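Glutathione-specific gamma-glutamylcyclotransferase (Saccharomyces cerevisiae S288c, PDB 5HWK) cleaves the gamma-glutamyl bond of glutathione, and not of other gamma-glutamyl peptides, to give 5-oxo-L-proline and the dipeptide Cys-Gly. Local coordinates at residues Lys181-Ser186 with Gly191-Tyr196. Residues are numbered along the deposited sequence; the frame is centred on the assembly and turned at random. Where two conformers were deposited one is given.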
ATOM      1  N   LYS A 181      -8.637 -14.596  10.161  1.00 23.04           N
ATOM      2  CA  LYS A 181      -9.813 -14.884  10.985  1.00 24.44           C
ATOM      3  C   LYS A 181     -10.687 -13.646  11.083  1.00 22.25           C
ATOM      4  O   LYS A 181     -11.915 -13.730  11.043  1.00 25.32           O
ATOM      5  CB  LYS A 181      -9.374 -15.322  12.386  1.00 30.23           C
ATOM      6  CG  LYS A 181      -8.903 -16.750  12.437  1.00 40.36           C
ATOM      7  N   VAL A 182     -10.076 -12.473  11.213  1.00 22.70           N
ATOM      8  CA  VAL A 182     -10.867 -11.239  11.227  1.00 22.16           C
ATOM      9  C   VAL A 182     -11.471 -10.940   9.851  1.00 20.11           C
ATOM     10  O   VAL A 182     -12.681 -10.672   9.722  1.00 23.26           O
ATOM     11  CB  VAL A 182     -10.001 -10.069  11.724  1.00 23.36           C
ATOM     12  CG1 VAL A 182     -10.809  -8.791  11.616  1.00 21.28           C
ATOM     13  CG2 VAL A 182      -9.505 -10.357  13.169  1.00 24.42           C
ATOM     14  N   ILE A 183     -10.656 -10.998   8.798  1.00 21.52           N
ATOM     15  CA  ILE A 183     -11.168 -10.629   7.483  1.00 21.61           C
ATOM     16  C   ILE A 183     -12.347 -11.510   7.086  1.00 21.64           C
ATOM     17  O   ILE A 183     -13.304 -11.034   6.462  1.00 24.19           O
ATOM     18  CB  ILE A 183     -10.049 -10.661   6.430  1.00 21.27           C
ATOM     19  CG1 ILE A 183      -9.041  -9.540   6.741  1.00 20.27           C
ATOM     20  CG2 ILE A 183     -10.634 -10.451   5.005  1.00 22.80           C
ATOM     21  CD1 ILE A 183      -7.873  -9.634   5.806  1.00 21.54           C
ATOM     22  N   ALA A 184     -12.331 -12.773   7.487  1.00 22.58           N
ATOM     23  CA  ALA A 184     -13.336 -13.716   7.023  1.00 23.41           C
ATOM     24  C   ALA A 184     -14.701 -13.434   7.627  1.00 24.67           C
ATOM     25  O   ALA A 184     -15.703 -13.882   7.070  1.00 25.36           O
ATOM     26  CB  ALA A 184     -12.902 -15.116   7.427  1.00 24.67           C
ATOM     27  N   VAL A 185     -14.775 -12.744   8.765  1.00 25.62           N
ATOM     28  CA  VAL A 185     -16.058 -12.497   9.438  1.00 24.64           C
ATOM     29  C   VAL A 185     -16.506 -11.042   9.438  1.00 23.48           C
ATOM     30  O   VAL A 185     -17.673 -10.765   9.750  1.00 29.04           O
ATOM     31  CB  VAL A 185     -16.074 -13.059  10.875  1.00 26.63           C
ATOM     32  CG1 VAL A 185     -15.836 -14.578  10.849  1.00 31.19           C
ATOM     33  CG2 VAL A 185     -15.108 -12.279  11.773  1.00 27.08           C
ATOM     34  N   SER A 186     -15.637 -10.101   9.128  0.50 21.64           N
ATOM     35  CA  SER A 186     -15.975  -8.711   9.363  0.50 18.95           C
ATOM     36  C   SER A 186     -16.699  -8.092   8.167  0.50 17.13           C
ATOM     37  O   SER A 186     -16.589  -8.549   7.017  0.50 16.59           O
ATOM     38  CB  SER A 186     -14.709  -7.895   9.694  0.50 19.11           C
ATOM     39  OG  SER A 186     -14.078  -8.327  10.911  0.50 21.21           O
ATOM     40  N   GLY A 191     -19.240  -2.796   2.938  1.00 22.76           N
ATOM     41  CA  GLY A 191     -19.344  -4.179   2.513  1.00 23.74           C
ATOM     42  C   GLY A 191     -18.410  -5.030   3.309  1.00 21.24           C
ATOM     43  O   GLY A 191     -17.882  -4.623   4.363  1.00 22.95           O
ATOM     44  N   SER A 192     -18.201  -6.239   2.844  1.00 22.35           N
ATOM     45  CA  SER A 192     -17.472  -7.197   3.648  1.00 21.32           C
ATOM     46  C   SER A 192     -15.985  -6.885   3.602  1.00 19.47           C
ATOM     47  O   SER A 192     -15.444  -6.297   2.637  1.00 19.20           O
ATOM     48  CB  SER A 192     -17.672  -8.630   3.176  1.00 23.84           C
ATOM     49  OG  SER A 192     -17.061  -8.809   1.915  1.00 23.58           O
ATOM     50  N   ASN A 193     -15.294  -7.303   4.638  1.00 19.22           N
ATOM     51  CA  ASN A 193     -13.837  -7.130   4.640  1.00 18.30           C
ATOM     52  C   ASN A 193     -13.232  -8.024   3.560  1.00 19.53           C
ATOM     53  O   ASN A 193     -12.240  -7.651   2.917  1.00 18.68           O
ATOM     54  CB  ASN A 193     -13.331  -7.514   6.032  1.00 19.49           C
ATOM     55  CG  ASN A 193     -11.925  -6.991   6.375  1.00 18.87           C
ATOM     56  OD1 ASN A 193     -11.606  -7.023   7.554  1.00 18.66           O
ATOM     57  ND2 ASN A 193     -11.161  -6.479   5.413  1.00 19.38           N
ATOM     58  N   TYR A 194     -13.876  -9.165   3.273  1.00 19.45           N
ATOM     59  CA  TYR A 194     -13.393 -10.030   2.209  1.00 19.08           C
ATOM     60  C   TYR A 194     -13.428  -9.332   0.861  1.00 19.48           C
ATOM     61  O   TYR A 194     -12.490  -9.484   0.062  1.00 19.92           O
ATOM     62  CB  TYR A 194     -14.280 -11.275   2.185  1.00 21.59           C
ATOM     63  CG  TYR A 194     -14.119 -12.220   1.038  1.00 22.42           C
ATOM     64  CD1 TYR A 194     -12.926 -12.915   0.813  1.00 24.90           C
ATOM     65  CD2 TYR A 194     -15.225 -12.575   0.277  1.00 25.05           C
ATOM     66  CE1 TYR A 194     -12.840 -13.847  -0.228  1.00 30.50           C
ATOM     67  CE2 TYR A 194     -15.132 -13.445  -0.726  1.00 29.08           C
ATOM     68  CZ  TYR A 194     -13.958 -14.086  -0.978  1.00 28.77           C
ATOM     69  OH  TYR A 194     -13.964 -15.004  -2.002  1.00 31.20           O
ATOM     70  N   GLU A 195     -14.510  -8.593   0.582  1.00 18.67           N
ATOM     71  CA  GLU A 195     -14.603  -7.849  -0.682  1.00 18.27           C
ATOM     72  C   GLU A 195     -13.429  -6.860  -0.808  1.00 18.76           C
ATOM     73  O   GLU A 195     -12.890  -6.686  -1.906  1.00 20.69           O
ATOM     74  CB  GLU A 195     -15.914  -7.069  -0.756  1.00 19.39           C
ATOM     75  CG  GLU A 195     -16.074  -6.366  -2.068  1.00 21.47           C
ATOM     76  CD  GLU A 195     -17.210  -5.317  -2.117  1.00 27.92           C
ATOM     77  OE1 GLU A 195     -17.581  -4.724  -1.065  1.00 27.91           O
ATOM     78  OE2 GLU A 195     -17.672  -5.023  -3.235  1.00 31.23           O
ATOM     79  N   TYR A 196     -13.086  -6.144   0.266  1.00 18.63           N
ATOM     80  CA  TYR A 196     -11.933  -5.249   0.193  1.00 18.34           C
ATOM     81  C   TYR A 196     -10.662  -5.997  -0.229  1.00 17.69           C
ATOM     82  O   TYR A 196      -9.920  -5.543  -1.123  1.00 20.28           O
ATOM     83  CB  TYR A 196     -11.734  -4.600   1.547  1.00 19.06           C
ATOM     84  CG  TYR A 196     -10.523  -3.734   1.706  1.00 19.44           C
ATOM     85  CD1 TYR A 196      -9.306  -4.283   2.122  1.00 19.79           C
ATOM     86  CD2 TYR A 196     -10.606  -2.356   1.481  1.00 19.94           C
ATOM     87  CE1 TYR A 196      -8.180  -3.483   2.293  1.00 19.86           C
ATOM     88  CE2 TYR A 196      -9.480  -1.523   1.659  1.00 19.04           C
ATOM     89  CZ  TYR A 196      -8.273  -2.097   2.024  1.00 19.28           C
ATOM     90  OH  TYR A 196      -7.163  -1.296   2.262  1.00 20.53           O
TER
HETATM   91  O   HOH W   1     -15.649 -10.497   5.266  1.00 22.66           O
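Asn-193 N donates to Ser-186 O at 3.0 Å, a nearly straight bond (177° at the hydrogen) that ties the first turn of helix 193-205 to Ser-186, close to the C-terminal end of helix 176-185. Water 1 completes the polar join: it donates to Ile-183 O (2.7 Å) and to Ser-186 O, and accepts from Tyr-194 N at 3.0 Å. Backbone N-H groups at a helix start lack carbonyl partners one turn earlier, and here a carbonyl and a water serve two of them. A third is met by the N-cap, Ser-192, whose OG accepts from Glu-195 N at 2.9 Å.

The van der Waals part centres on Asn-193. With CG anti to the backbone N (chi1 -162°), its side chain crosses that of Ile-183 at about a right angle, Asn-193 OD1 coming to 3.7 Å from Ile-183 CG1. Ile-183 CG2 meets the backbone carbonyl of Asn-193, while Ser-186 CB packs against Asn-193 CB at 3.9 Å. The buried amide oxygen accepts from Arg-55 N, so an alanine here would probably leave that N-H without its mate and open a gap beside Ile-183.

The contact brings together the two helices joined by a short hairpin: helix 176-185 leads through strands 187-188 and 191-192 into helix 193-205. Further along the latter, Tyr-196 reaches Glu-115, the probable proton acceptor. Strand 54-61 lines one flank through Arg-55, and helix 219-232 packs on Ala-184 and Tyr-194.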